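Local coordinates for protein putative dehydrogenase (Pseudarthrobacter phenanthrenivorans, PDB 6A3F) that catalyses the NAD(+)-dependent oxidation of levoglucosan to 3-dehydrolevoglucosan, working as a homotetramer of the Gfo/Idh/MocA family, at residues Pro102-Ala107 against Lys199-Ser204; Ser194-Lys199 against Ala284-His289; Gly205-Ile210 against Asp266-Met271. One frame throughout, in Å; residues are numbered along the deposited sequence.

Contact 1 (Pro102-Ala107 against Lys199-Ser204); sequences PNHLHA and KSIAGS
Ile-201 and Ala-202, at the end of the short helical turn 199-202, meet Asn-103 and His-104 across the cleft between the two domains of this Gfo/Idh/MocA enzyme. Residues 102-107 follow strand 96-100 of the NAD-binding Rossmann fold and lead into helix 106-115, whereas 199-204 belongs to the C-terminal substrate-binding domain. The turn starts at Lys-199, whose backbone N is held by Asp-263 and whose O receives a weak hydrogen bond from Gly-203 N.

Ile-201 supplies the apolar half of the contact. Its CG2 lies over one face of the His-104 imidazole, 3.8 Å from the ring centroid and displaced toward the ND1 side, a CH-pi contact in which CG2 comes within 3.5 Å of His-104 ND1. CD1 of the same isoleucine reaches along the ring to His-104 CD2 at 4.0 Å. The opposite face is covered by Leu-105 CG, which leaves the imidazole sandwiched between two aliphatic groups. The side chains of His-104 and Ile-201 run alongside each other in the same direction. His-104 CG is wedged between its own backbone N and carbonyl carbon (chi1 71°), which turns the ring broadside to the isoleucine. ND1 is buried here without a polar partner in the model.

Ala-202 follows with the polar half, offered by its backbone carbonyl. Gly-203 then breaks the helical turn with positive phi, a conformation that suits glycine. Asn-103, an NADH-binding residue, also packs on Trp-195, so the carboxamide that bridges the domains borders the cofactor site. Its ND2 donates to Ala-202 O at 2.9 Å, nearly straight (162°), on a lone pair in the carbonyl plane and with the acceptor almost in the plane of the asparagine amide.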
# COMPACT_ATOMS: atom_id res chain seq x y z
N PRO B 102 32.47 3.01 -17.21
CA PRO B 102 31.65 2.19 -18.07
C PRO B 102 32.23 0.80 -18.40
O PRO B 102 33.42 0.54 -18.21
CB PRO B 102 31.50 3.04 -19.34
CG PRO B 102 31.65 4.48 -18.81
CD PRO B 102 32.78 4.31 -17.82
N ASN B 103 31.35 -0.08 -18.91
CA ASN B 103 31.59 -1.55 -18.96
C ASN B 103 32.80 -1.87 -19.85
O ASN B 103 33.42 -2.91 -19.68
CB ASN B 103 30.37 -2.34 -19.48
CG ASN B 103 29.05 -1.87 -18.89
OD1 ASN B 103 29.06 -1.13 -17.91
ND2 ASN B 103 27.93 -2.30 -19.47
N HIS B 104 33.08 -1.02 -20.83
CA HIS B 104 34.10 -1.32 -21.83
C HIS B 104 35.51 -1.26 -21.24
O HIS B 104 36.42 -1.91 -21.80
CB HIS B 104 33.93 -0.43 -23.07
CG HIS B 104 34.27 1.00 -22.88
ND1 HIS B 104 33.72 1.78 -21.89
CD2 HIS B 104 35.10 1.81 -23.59
CE1 HIS B 104 34.19 3.01 -21.97
NE2 HIS B 104 35.06 3.06 -23.01
N LEU B 105 35.71 -0.54 -20.13
CA LEU B 105 37.06 -0.39 -19.54
C LEU B 105 37.29 -1.28 -18.33
O LEU B 105 38.41 -1.35 -17.85
CB LEU B 105 37.27 1.07 -19.14
CG LEU B 105 37.19 2.06 -20.31
CD1 LEU B 105 37.18 3.50 -19.80
CD2 LEU B 105 38.32 1.81 -21.30
N HIS B 106 36.30 -2.00 -17.84
CA HIS B 106 36.53 -2.84 -16.65
C HIS B 106 37.69 -3.83 -16.81
O HIS B 106 38.45 -4.00 -15.87
CB HIS B 106 35.29 -3.68 -16.31
CG HIS B 106 34.12 -2.86 -15.90
ND1 HIS B 106 32.90 -3.42 -15.64
CD2 HIS B 106 33.96 -1.53 -15.75
CE1 HIS B 106 32.03 -2.47 -15.36
NE2 HIS B 106 32.65 -1.31 -15.41
N ALA B 107 37.78 -4.52 -17.94
CA ALA B 107 38.65 -5.69 -18.02
C ALA B 107 40.11 -5.24 -18.04
O ALA B 107 40.92 -5.78 -17.30
CB ALA B 107 38.30 -6.51 -19.24
N LYS B 199 25.81 -1.09 -28.05
CA LYS B 199 26.28 -2.44 -27.80
C LYS B 199 27.81 -2.48 -27.74
O LYS B 199 28.37 -3.34 -27.07
CB LYS B 199 25.73 -3.35 -28.90
CG LYS B 199 26.18 -4.81 -28.89
CD LYS B 199 25.49 -5.56 -30.03
CE LYS B 199 25.54 -7.06 -29.87
NZ LYS B 199 26.93 -7.55 -29.94
N SER B 200 28.49 -1.61 -28.50
CA SER B 200 29.98 -1.64 -28.61
C SER B 200 30.65 -1.15 -27.31
O SER B 200 31.80 -1.50 -27.05
CB SER B 200 30.46 -0.86 -29.84
OG SER B 200 30.14 0.52 -29.72
N ILE B 201 29.92 -0.42 -26.46
CA ILE B 201 30.45 0.06 -25.15
C ILE B 201 29.82 -0.73 -24.00
O ILE B 201 30.51 -1.33 -23.18
CB ILE B 201 30.21 1.57 -25.04
CG1 ILE B 201 30.75 2.30 -26.27
CG2 ILE B 201 30.82 2.14 -23.76
CD1 ILE B 201 32.25 2.10 -26.45
N ALA B 202 28.50 -0.77 -23.97
CA ALA B 202 27.76 -1.41 -22.85
C ALA B 202 27.67 -2.93 -23.01
O ALA B 202 27.65 -3.67 -22.02
CB ALA B 202 26.38 -0.79 -22.78
N GLY B 203 27.60 -3.43 -24.24
CA GLY B 203 27.46 -4.88 -24.45
C GLY B 203 26.01 -5.30 -24.59
O GLY B 203 25.66 -6.07 -25.51
N SER B 204 25.17 -4.78 -23.69
CA SER B 204 23.72 -4.95 -23.74
C SER B 204 23.07 -3.75 -23.05
O SER B 204 23.77 -2.91 -22.58
CB SER B 204 23.29 -6.26 -23.08
OG SER B 204 23.62 -6.26 -21.68

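Contact 2 (Ser194-Lys199 against Ala284-His289); sequences SWRFQK and ATRNAH. With SO4 (sulfate ion), chain E.
Arg-286 reaches across to the backbone of Arg-196 with its chain extended from CG to NE, and presents the edge of its guanidinium to the carbonyl there. Arg-286 NH1 donates to Arg-196 O at 3.1 Å and 163°; the oxygen lies close to the guanidinium plane, but the donor stands well above the plane of the carbonyl. A water accepts from Arg-286 NH2 and lies within hydrogen-bonding distance of Arg-196 O. The side chains of the two arginines cross at about a right angle, with Arg-286 NH2 3.8 Å from Arg-196 CB, and their guanidinium planes are 67° apart.

Phe-197 and Arg-286 slide past one another in opposite directions, and Arg-286 NH1 approaches Phe-197 CE1 to 3.6 Å with ring and guanidinium steeply inclined. Both segments belong to the substrate-binding alpha/beta domain: Arg-286 immediately follows strand 279-285 of its large mixed sheet, and 194-199 is the loop leading into the helical turn 199-202. NH2 of Arg-286 also forms a salt bridge with Asp-209, a levoglucosan-binding residue, which probably helps to position that carboxylate.

Arg-196, which binds both levoglucosan and NADH, sends its own guanidinium the other way, where CZ2 of the Trp-195 indole sits over one face of it, 3.6 Å above its plane. The Arg-196 guanidinium edge grips a sulfate, probably from the crystallisation liquor: Arg-196 NH1 donates to sulfate O2 at 2.6 Å. Arg-196 NH2 donates to sulfate O1 at 2.9 Å. From the indole, Trp-195 NE1 adds a bond to sulfate O4 at 3.1 Å.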
# COMPACT_ATOMS: atom_id res chain seq x y z
N SER B 194 23.36 7.66 -25.42
CA SER B 194 24.53 7.63 -24.63
C SER B 194 25.13 6.23 -24.76
O SER B 194 24.56 5.36 -25.47
CB SER B 194 24.22 7.97 -23.20
OG SER B 194 23.44 6.94 -22.60
N TRP B 195 26.23 6.02 -24.06
CA TRP B 195 26.95 4.77 -24.09
C TRP B 195 26.05 3.61 -23.64
O TRP B 195 26.30 2.47 -24.07
CB TRP B 195 28.23 4.83 -23.28
CG TRP B 195 28.08 4.82 -21.78
CD1 TRP B 195 28.04 5.92 -20.97
CD2 TRP B 195 27.97 3.67 -20.91
NE1 TRP B 195 27.93 5.53 -19.66
CE2 TRP B 195 27.87 4.16 -19.59
CE3 TRP B 195 27.96 2.27 -21.11
CZ2 TRP B 195 27.75 3.32 -18.47
CZ3 TRP B 195 27.86 1.44 -20.01
CH2 TRP B 195 27.78 1.96 -18.70
N ARG B 196 25.10 3.88 -22.74
CA ARG B 196 24.23 2.80 -22.24
C ARG B 196 23.31 2.28 -23.35
O ARG B 196 22.69 1.22 -23.17
CB ARG B 196 23.35 3.28 -21.06
CG ARG B 196 24.12 3.61 -19.79
CD ARG B 196 23.20 3.95 -18.63
NE ARG B 196 23.97 4.03 -17.40
CZ ARG B 196 24.77 5.03 -17.09
NH1 ARG B 196 24.85 6.08 -17.90
NH2 ARG B 196 25.54 4.96 -16.01
N PHE B 197 23.24 2.96 -24.51
CA PHE B 197 22.43 2.48 -25.61
C PHE B 197 23.32 1.95 -26.75
O PHE B 197 22.79 1.71 -27.83
CB PHE B 197 21.47 3.57 -26.10
CG PHE B 197 20.48 3.98 -25.04
CD1 PHE B 197 19.38 3.19 -24.77
CD2 PHE B 197 20.70 5.10 -24.26
CE1 PHE B 197 18.50 3.52 -23.76
CE2 PHE B 197 19.84 5.41 -23.21
CZ PHE B 197 18.74 4.62 -22.97
N GLN B 198 24.58 1.65 -26.47
CA GLN B 198 25.51 1.29 -27.57
C GLN B 198 26.14 -0.06 -27.27
O GLN B 198 26.94 -0.15 -26.37
CB GLN B 198 26.59 2.37 -27.70
CG GLN B 198 26.02 3.72 -28.09
CD GLN B 198 27.07 4.68 -28.57
OE1 GLN B 198 27.78 5.32 -27.78
NE2 GLN B 198 27.13 4.83 -29.88
N LYS B 199 25.81 -1.09 -28.05
CA LYS B 199 26.28 -2.44 -27.80
C LYS B 199 27.81 -2.48 -27.74
O LYS B 199 28.37 -3.34 -27.07
CB LYS B 199 25.73 -3.35 -28.90
CG LYS B 199 26.18 -4.81 -28.89
CD LYS B 199 25.49 -5.56 -30.03
CE LYS B 199 25.54 -7.06 -29.87
NZ LYS B 199 26.93 -7.55 -29.94
N ALA B 284 13.05 -7.12 -16.98
CA ALA B 284 13.61 -5.77 -16.73
C ALA B 284 13.29 -4.88 -17.93
O ALA B 284 13.23 -5.37 -19.07
CB ALA B 284 15.08 -5.84 -16.40
N THR B 285 13.05 -3.58 -17.68
CA THR B 285 12.75 -2.64 -18.74
C THR B 285 13.18 -1.23 -18.32
O THR B 285 13.21 -0.87 -17.13
CB THR B 285 11.26 -2.69 -19.11
OG1 THR B 285 11.08 -1.97 -20.33
CG2 THR B 285 10.36 -2.12 -18.03
N ARG B 286 13.47 -0.43 -19.35
CA ARG B 286 13.67 0.99 -19.25
C ARG B 286 12.42 1.76 -19.70
O ARG B 286 12.44 3.01 -19.71
CB ARG B 286 14.87 1.37 -20.12
CG ARG B 286 16.19 0.84 -19.62
CD ARG B 286 17.38 1.20 -20.53
NE ARG B 286 18.62 0.87 -19.87
CZ ARG B 286 19.81 0.78 -20.46
NH1 ARG B 286 19.91 0.80 -21.78
NH2 ARG B 286 20.90 0.68 -19.72
N ASN B 287 11.31 1.08 -20.01
CA ASN B 287 10.17 1.68 -20.69
C ASN B 287 8.86 1.39 -19.95
O ASN B 287 7.89 0.96 -20.56
CB ASN B 287 10.08 1.21 -22.16
CG ASN B 287 11.29 1.64 -22.95
OD1 ASN B 287 12.38 1.11 -22.74
ND2 ASN B 287 11.13 2.68 -23.77
N ALA B 288 8.87 1.56 -18.61
CA ALA B 288 7.70 1.36 -17.80
C ALA B 288 7.33 2.65 -17.06
O ALA B 288 7.80 2.88 -15.97
CB ALA B 288 7.97 0.23 -16.85
N HIS B 289 6.55 3.51 -17.69
CA HIS B 289 6.17 4.80 -17.12
C HIS B 289 5.60 4.55 -15.72
O HIS B 289 4.76 3.68 -15.54
CB HIS B 289 5.13 5.48 -18.02
CG HIS B 289 5.73 6.10 -19.23
ND1 HIS B 289 6.61 7.18 -19.13
CD2 HIS B 289 5.54 5.85 -20.55
CE1 HIS B 289 6.96 7.55 -20.37
NE2 HIS B 289 6.30 6.75 -21.27
S SO4 E . 27.98 7.64 -16.54
O1 SO4 E . 28.03 6.38 -15.76
O2 SO4 E . 26.64 7.81 -17.18
O3 SO4 E . 28.27 8.80 -15.62
O4 SO4 E . 29.02 7.54 -17.60
O HOH W 1 23.26 -0.44 -20.93

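Contact 3 (Gly205-Ile210 against Asp266-Met271); sequences GALGDI and DEVMTM
Ala-206 and Leu-207, in the first turn of helix 206-221, rest against Asp-266, just before strand 267-274, and Val-268 within it. Gly-205 occupies the N-cap position, and its O accepts the first helical bond from Asp-209 N. Asp-265, just ahead of the strand, takes the backbone N of both Gly-205 and Leu-207 on its carboxylate, tying the helix start to the strand.

Ala-206 points its methyl toward the backbone where the strand begins: Ala-206 CB is 3.4 Å from Asp-266 O, with Glu-267 N at 4.0 Å. This close approach occurs where Asp-266 and Glu-267 both face Ser-233, forming a classic beta bulge. CB of Asp-266 points away from the helix, and OD2 accepts from the backbone N of Trp-235 and Ile-236.

Leu-207 continues the contact with Val-268, whose CG1 sits 4.0 Å from Leu-207 CA. The other valine branch, CG2, is anti to the backbone N and meets Leu-207 CD1 at 4.3 Å. No hydrogen bond joins the two segments, so their own contact is packing alone.

Two residues on, Asp-209 binds levoglucosan and forms a salt bridge with Lys-124 through OD1. The helix lies against the large mixed sheet, where strand 267-274 runs between 225-233 and 279-285, and helix 380-399 packs beside it on Leu-207 and Val-268.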
# COMPACT_ATOMS: atom_id res chain seq x y z
N GLY B 205 21.74 -3.70 -23.03
CA GLY B 205 20.96 -2.55 -22.53
C GLY B 205 20.39 -2.84 -21.16
O GLY B 205 21.17 -2.97 -20.22
N ALA B 206 19.08 -3.04 -21.07
CA ALA B 206 18.42 -3.40 -19.77
C ALA B 206 19.04 -4.68 -19.19
O ALA B 206 19.33 -4.75 -17.98
CB ALA B 206 16.94 -3.54 -19.96
N LEU B 207 19.30 -5.66 -20.04
CA LEU B 207 19.88 -6.91 -19.58
C LEU B 207 21.12 -6.66 -18.69
O LEU B 207 21.12 -7.06 -17.54
CB LEU B 207 20.22 -7.77 -20.80
CG LEU B 207 20.94 -9.06 -20.46
CD1 LEU B 207 20.13 -9.93 -19.51
CD2 LEU B 207 21.30 -9.82 -21.73
N GLY B 208 22.21 -6.07 -19.23
CA GLY B 208 23.43 -5.89 -18.46
C GLY B 208 23.31 -4.85 -17.35
O GLY B 208 24.03 -4.92 -16.34
N ASP B 209 22.53 -3.81 -17.60
CA ASP B 209 22.47 -2.67 -16.70
C ASP B 209 21.60 -2.96 -15.46
O ASP B 209 22.00 -2.60 -14.32
CB ASP B 209 21.92 -1.45 -17.43
CG ASP B 209 22.07 -0.16 -16.64
OD1 ASP B 209 23.01 -0.07 -15.84
OD2 ASP B 209 21.27 0.77 -16.86
N ILE B 210 20.44 -3.58 -15.67
CA ILE B 210 19.48 -3.70 -14.54
C ILE B 210 19.05 -5.15 -14.34
O ILE B 210 18.88 -5.58 -13.20
CB ILE B 210 18.30 -2.73 -14.65
CG1 ILE B 210 17.60 -2.78 -16.01
CG2 ILE B 210 18.77 -1.33 -14.27
CD1 ILE B 210 16.32 -1.94 -16.10
N ASP B 266 15.92 -2.66 -24.82
CA ASP B 266 15.23 -1.81 -23.82
C ASP B 266 14.55 -2.68 -22.72
O ASP B 266 14.27 -2.19 -21.62
CB ASP B 266 14.14 -0.97 -24.47
CG ASP B 266 14.70 0.22 -25.27
OD1 ASP B 266 15.79 0.76 -24.94
OD2 ASP B 266 13.98 0.55 -26.26
N GLU B 267 14.39 -3.97 -23.02
CA GLU B 267 13.57 -4.85 -22.20
C GLU B 267 13.98 -6.30 -22.43
O GLU B 267 14.28 -6.68 -23.58
CB GLU B 267 12.09 -4.66 -22.55
CG GLU B 267 11.15 -5.50 -21.68
CD GLU B 267 9.70 -5.06 -21.71
OE1 GLU B 267 9.47 -3.88 -21.90
OE2 GLU B 267 8.79 -5.91 -21.54
N VAL B 268 14.04 -7.06 -21.31
CA VAL B 268 14.33 -8.45 -21.35
C VAL B 268 13.29 -9.18 -20.49
O VAL B 268 12.98 -8.74 -19.40
CB VAL B 268 15.76 -8.77 -20.89
CG1 VAL B 268 16.08 -8.24 -19.50
CG2 VAL B 268 16.05 -10.26 -20.97
N MET B 269 12.71 -10.25 -21.01
CA MET B 269 12.09 -11.21 -20.11
C MET B 269 12.67 -12.60 -20.35
O MET B 269 12.98 -12.97 -21.49
CB MET B 269 10.56 -11.22 -20.23
CG MET B 269 9.98 -11.78 -21.50
SD MET B 269 8.15 -11.72 -21.63
CE MET B 269 7.97 -11.91 -23.40
N THR B 270 12.84 -13.36 -19.27
CA THR B 270 13.40 -14.69 -19.41
C THR B 270 12.72 -15.60 -18.40
O THR B 270 12.56 -15.20 -17.22
CB THR B 270 14.92 -14.68 -19.25
OG1 THR B 270 15.39 -16.00 -19.57
CG2 THR B 270 15.39 -14.29 -17.87
N MET B 271 12.36 -16.82 -18.85
CA MET B 271 12.02 -17.89 -17.93
C MET B 271 13.31 -18.59 -17.50
O MET B 271 14.37 -18.51 -18.16
CB MET B 271 11.03 -18.87 -18.53
CG MET B 271 9.76 -18.25 -19.10
SD MET B 271 8.46 -19.44 -19.53
CE MET B 271 9.11 -20.11 -21.06

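How the contacts relate
Contact 3 is buried packing without a hydrogen bond between its segments, contact 2 is a buried polar junction beside the substrate site, and contact 1 is only partly buried, joining the two domains. Contacts 2 and 3 lie inside the substrate-binding domain on neighbouring strands, 279-285 and 267-274, and a salt bridge joins them; both also reach the second subunit, contact 3 through its strand and contact 2 through the loop after its strand. Contacts 1 and 2 share Lys-199, and Trp-195 of contact 2 packs against both segments of contact 1. Helical turn 199-202 of contact 1 is followed, after a short link, by helix 206-221 of contact 3.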